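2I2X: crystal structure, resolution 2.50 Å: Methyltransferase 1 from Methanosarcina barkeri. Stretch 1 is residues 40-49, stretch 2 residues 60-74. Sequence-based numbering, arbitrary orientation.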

# COMPACT_ATOMS: atom_id res chain seq x y z
N ILE A 40 -15.10 7.32 8.90
CA ILE A 40 -13.84 7.40 9.64
C ILE A 40 -12.87 6.31 9.19
O ILE A 40 -13.26 5.14 9.09
N PRO A 41 -11.59 6.69 8.91
CA PRO A 41 -10.64 5.63 8.58
C PRO A 41 -10.28 4.82 9.81
O PRO A 41 -10.17 5.36 10.90
N GLU A 42 -10.07 3.52 9.61
CA GLU A 42 -9.70 2.59 10.69
C GLU A 42 -8.46 1.83 10.22
O GLU A 42 -8.53 0.98 9.32
N ILE A 43 -7.32 2.12 10.83
CA ILE A 43 -6.08 1.51 10.38
C ILE A 43 -5.73 0.25 11.20
O ILE A 43 -5.85 0.23 12.43
N ASN A 44 -5.31 -0.79 10.47
CA ASN A 44 -4.91 -2.07 11.04
C ASN A 44 -3.45 -2.34 10.72
O ASN A 44 -2.88 -1.65 9.88
N TYR A 45 -2.86 -3.30 11.42
CA TYR A 45 -1.40 -3.50 11.44
C TYR A 45 -1.06 -4.78 12.20
O TYR A 45 -1.81 -5.18 13.07
N ALA A 46 0.07 -5.40 11.85
CA ALA A 46 0.63 -6.55 12.56
C ALA A 46 2.12 -6.21 12.81
O ALA A 46 2.82 -5.78 11.89
N PRO A 47 2.59 -6.39 14.05
CA PRO A 47 4.00 -6.21 14.32
C PRO A 47 4.85 -7.23 13.57
O PRO A 47 4.33 -8.21 13.05
N ARG A 48 6.15 -6.96 13.46
CA ARG A 48 7.04 -7.91 12.81
C ARG A 48 7.27 -9.10 13.76
O ARG A 48 7.09 -8.94 14.96
N PRO A 49 7.66 -10.29 13.23
CA PRO A 49 7.94 -11.47 14.09
C PRO A 49 8.87 -11.15 15.27
O PRO A 49 8.59 -11.58 16.40
N LYS A 60 6.75 -1.69 22.44
CA LYS A 60 7.55 -0.75 21.68
C LYS A 60 7.08 -0.62 20.21
O LYS A 60 6.87 0.48 19.72
N GLU A 61 6.91 -1.76 19.54
CA GLU A 61 6.47 -1.79 18.15
C GLU A 61 5.12 -1.05 18.01
O GLU A 61 4.96 -0.23 17.09
N TYR A 62 4.18 -1.33 18.92
CA TYR A 62 2.88 -0.70 18.90
C TYR A 62 2.96 0.80 19.18
O TYR A 62 2.17 1.58 18.64
N GLU A 63 3.91 1.20 20.02
CA GLU A 63 4.17 2.62 20.21
C GLU A 63 4.63 3.26 18.92
O GLU A 63 4.24 4.39 18.60
N ARG A 64 5.46 2.56 18.17
CA ARG A 64 5.96 3.13 16.93
C ARG A 64 4.82 3.26 15.94
O ARG A 64 4.71 4.28 15.25
N ILE A 65 3.95 2.24 15.90
CA ILE A 65 2.81 2.19 14.98
C ILE A 65 1.91 3.39 15.29
O ILE A 65 1.53 4.14 14.39
N THR A 66 1.63 3.58 16.58
CA THR A 66 0.67 4.56 17.03
C THR A 66 1.20 5.95 16.74
O THR A 66 0.49 6.80 16.19
N THR A 67 2.45 6.19 17.10
CA THR A 67 3.06 7.46 16.80
C THR A 67 3.03 7.70 15.30
O THR A 67 2.64 8.76 14.88
N ASP A 68 3.40 6.73 14.49
CA ASP A 68 3.46 6.94 13.04
C ASP A 68 2.13 7.34 12.38
O ASP A 68 2.08 8.24 11.51
N VAL A 69 1.07 6.67 12.80
CA VAL A 69 -0.29 6.95 12.40
C VAL A 69 -0.74 8.35 12.84
O VAL A 69 -1.23 9.13 12.01
N MET A 70 -0.61 8.67 14.13
CA MET A 70 -1.12 9.97 14.59
C MET A 70 -0.36 11.12 13.87
O MET A 70 -0.95 12.11 13.43
N GLU A 71 0.94 10.97 13.75
CA GLU A 71 1.78 11.96 13.13
C GLU A 71 1.28 12.19 11.70
O GLU A 71 0.99 13.32 11.32
N ARG A 72 1.08 11.12 10.94
CA ARG A 72 0.63 11.29 9.58
C ARG A 72 -0.70 12.01 9.48
O ARG A 72 -0.87 12.88 8.64
N MET A 73 -1.65 11.62 10.32
CA MET A 73 -2.99 12.18 10.25
C MET A 73 -2.94 13.69 10.42
O MET A 73 -3.62 14.41 9.69
N VAL A 74 -2.12 14.18 11.34
CA VAL A 74 -2.11 15.62 11.62
C VAL A 74 -1.31 16.36 10.53
O VAL A 74 -1.60 17.50 10.22

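An extended segment lies along one face of a helix in a mainly apolar contact that is locked at one end by a bidentate arginine–glutamate salt bridge. Alternate residues of the segment, Pro41, Ile43, Tyr45 and Pro47, point toward the helix and meet Met73, Val69, Ile65 and Glu61, which recur every four residues and so share one helical face.

At the widest of the four facing pairs, the long, flexible Met73 (m, m, m) spans the gap, its CE 3.8 Å from CG of Pro41. Next, the branched side chains of Ile43 (t, p) and Val69 (t) meet, CG2 of Ile43 lying 3.8 Å from CG1 of Val69. Tyr45, with chi1 p, offers a flat ring face to Ile65 (m, t), whose CG2 sits 3.6 Å from the ring centroid of Tyr45 in a CH-pi contact; the Tyr45 and Tyr62 rings meet edge to edge, CE1 to CE1 at 3.6 Å. Tyr62 (chi1 m) starts sideways, but its length brings OH within 3.4 Å of Pro47 CD.

Glu61 (chi1 t) lays its CG 3.6 Å from Pro47 CB, then turns its carboxylate to Arg48 (m, t, m), which starts sideways but whose end comes nearer: OE1 accepts from Arg48 NH2 (2.7 Å), while OE2 accepts from both Arg48 NE (2.8 Å) and Arg48 N (2.9 Å). Side chain and backbone are thus anchored together.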

# COMPACT_ATOMS: atom_id res chain seq x y z
CB ILE A 40 -14.04 7.19 11.14
CG1 ILE A 40 -15.02 8.22 11.71
CG2 ILE A 40 -12.74 7.31 11.87
CD1 ILE A 40 -15.80 7.65 12.88
CB PRO A 41 -9.43 6.40 8.04
CG PRO A 41 -9.50 7.75 8.72
CD PRO A 41 -10.97 8.03 8.90
CB GLU A 42 -10.86 1.63 11.01
CG GLU A 42 -10.56 0.55 12.12
CD GLU A 42 -11.84 0.00 12.88
OE1 GLU A 42 -12.97 -0.05 12.33
OE2 GLU A 42 -11.70 -0.36 14.08
CB ILE A 43 -4.90 2.55 10.36
CG1 ILE A 43 -3.61 1.93 9.78
CG2 ILE A 43 -4.68 3.15 11.76
CD1 ILE A 43 -3.59 1.72 8.25
CB ASN A 44 -5.79 -3.18 10.50
CG ASN A 44 -7.05 -3.36 11.32
OD1 ASN A 44 -7.03 -4.03 12.35
ND2 ASN A 44 -8.13 -2.71 10.90
CB TYR A 45 -0.69 -2.32 12.12
CG TYR A 45 -1.46 -1.77 13.31
CD1 TYR A 45 -1.34 -2.32 14.57
CD2 TYR A 45 -2.32 -0.69 13.15
CE1 TYR A 45 -2.06 -1.80 15.65
CE2 TYR A 45 -3.03 -0.18 14.20
CZ TYR A 45 -2.91 -0.73 15.44
OH TYR A 45 -3.64 -0.19 16.47
CB ALA A 46 0.52 -7.83 11.72
CB PRO A 47 4.10 -6.39 15.84
CG PRO A 47 2.89 -7.12 16.26
CD PRO A 47 1.81 -6.77 15.26
CB ARG A 48 8.35 -7.21 12.45
CG ARG A 48 8.25 -6.24 11.30
CD ARG A 48 9.38 -5.25 11.33
NE ARG A 48 9.25 -4.25 12.40
CZ ARG A 48 9.96 -3.11 12.44
NH1 ARG A 48 10.83 -2.82 11.48
NH2 ARG A 48 9.79 -2.25 13.44
CB PRO A 49 8.65 -12.45 13.15
CG PRO A 49 8.39 -12.00 11.80
CD PRO A 49 7.86 -10.59 11.80
CB LYS A 60 9.04 -1.13 21.77
CG LYS A 60 9.99 -0.16 21.13
CD LYS A 60 9.81 1.22 21.70
CE LYS A 60 10.83 2.19 21.10
NZ LYS A 60 10.59 3.57 21.65
CB GLU A 61 6.38 -3.23 17.65
CG GLU A 61 6.01 -3.39 16.20
CD GLU A 61 7.23 -3.56 15.29
OE1 GLU A 61 8.25 -2.86 15.53
OE2 GLU A 61 7.16 -4.38 14.32
CB TYR A 62 1.88 -1.38 19.85
CG TYR A 62 1.33 -2.69 19.34
CD1 TYR A 62 0.52 -2.73 18.20
CD2 TYR A 62 1.59 -3.88 20.01
CE1 TYR A 62 -0.01 -3.95 17.73
CE2 TYR A 62 1.08 -5.10 19.55
CZ TYR A 62 0.27 -5.13 18.41
OH TYR A 62 -0.22 -6.34 17.96
CB GLU A 63 5.17 2.87 21.32
CG GLU A 63 4.51 2.76 22.67
CD GLU A 63 5.43 3.04 23.84
OE1 GLU A 63 6.60 2.63 23.82
OE2 GLU A 63 4.95 3.65 24.81
CB ARG A 64 7.10 2.28 16.36
CG ARG A 64 8.43 2.48 17.07
CD ARG A 64 9.43 1.40 16.70
NE ARG A 64 10.73 1.77 17.24
CZ ARG A 64 11.84 1.05 17.19
NH1 ARG A 64 11.85 -0.15 16.60
NH2 ARG A 64 12.96 1.55 17.73
CB ILE A 65 2.04 0.83 15.09
CG1 ILE A 65 2.85 -0.32 14.47
CG2 ILE A 65 0.71 0.91 14.42
CD1 ILE A 65 2.42 -1.73 14.95
CB THR A 66 0.35 4.41 18.54
OG1 THR A 66 0.00 3.05 18.81
CG2 THR A 66 -0.80 5.29 18.94
CB THR A 67 4.48 7.55 17.37
OG1 THR A 67 4.39 7.50 18.81
CG2 THR A 67 5.18 8.84 16.94
CB ASP A 68 4.01 5.70 12.35
CG ASP A 68 5.51 5.56 12.55
OD1 ASP A 68 6.12 6.43 13.21
OD2 ASP A 68 6.07 4.57 12.04
CB VAL A 69 -1.27 5.90 13.02
CG1 VAL A 69 -2.70 6.27 12.70
CG2 VAL A 69 -0.95 4.50 12.53
CB MET A 70 -1.05 10.11 16.12
CG MET A 70 -1.84 9.05 16.95
SD MET A 70 -3.61 8.96 16.54
CE MET A 70 -4.22 10.62 16.89
CB GLU A 71 3.26 11.52 13.21
CG GLU A 71 4.28 12.53 12.67
CD GLU A 71 4.27 13.89 13.40
OE1 GLU A 71 3.79 13.97 14.56
OE2 GLU A 71 4.76 14.87 12.77
CB ARG A 72 0.54 9.97 8.83
CG ARG A 72 0.30 10.25 7.34
CD ARG A 72 1.60 10.84 6.68
NE ARG A 72 1.76 10.07 5.48
CZ ARG A 72 2.83 9.39 5.12
NH1 ARG A 72 3.95 9.46 5.80
NH2 ARG A 72 2.76 8.68 4.02
CB MET A 73 -3.92 11.55 11.29
CG MET A 73 -4.28 10.07 11.06
SD MET A 73 -4.82 9.68 9.38
CE MET A 73 -6.50 9.97 9.64
CB VAL A 74 -1.67 15.99 13.09
CG1 VAL A 74 -2.59 15.28 14.15
CG2 VAL A 74 -0.22 15.64 13.34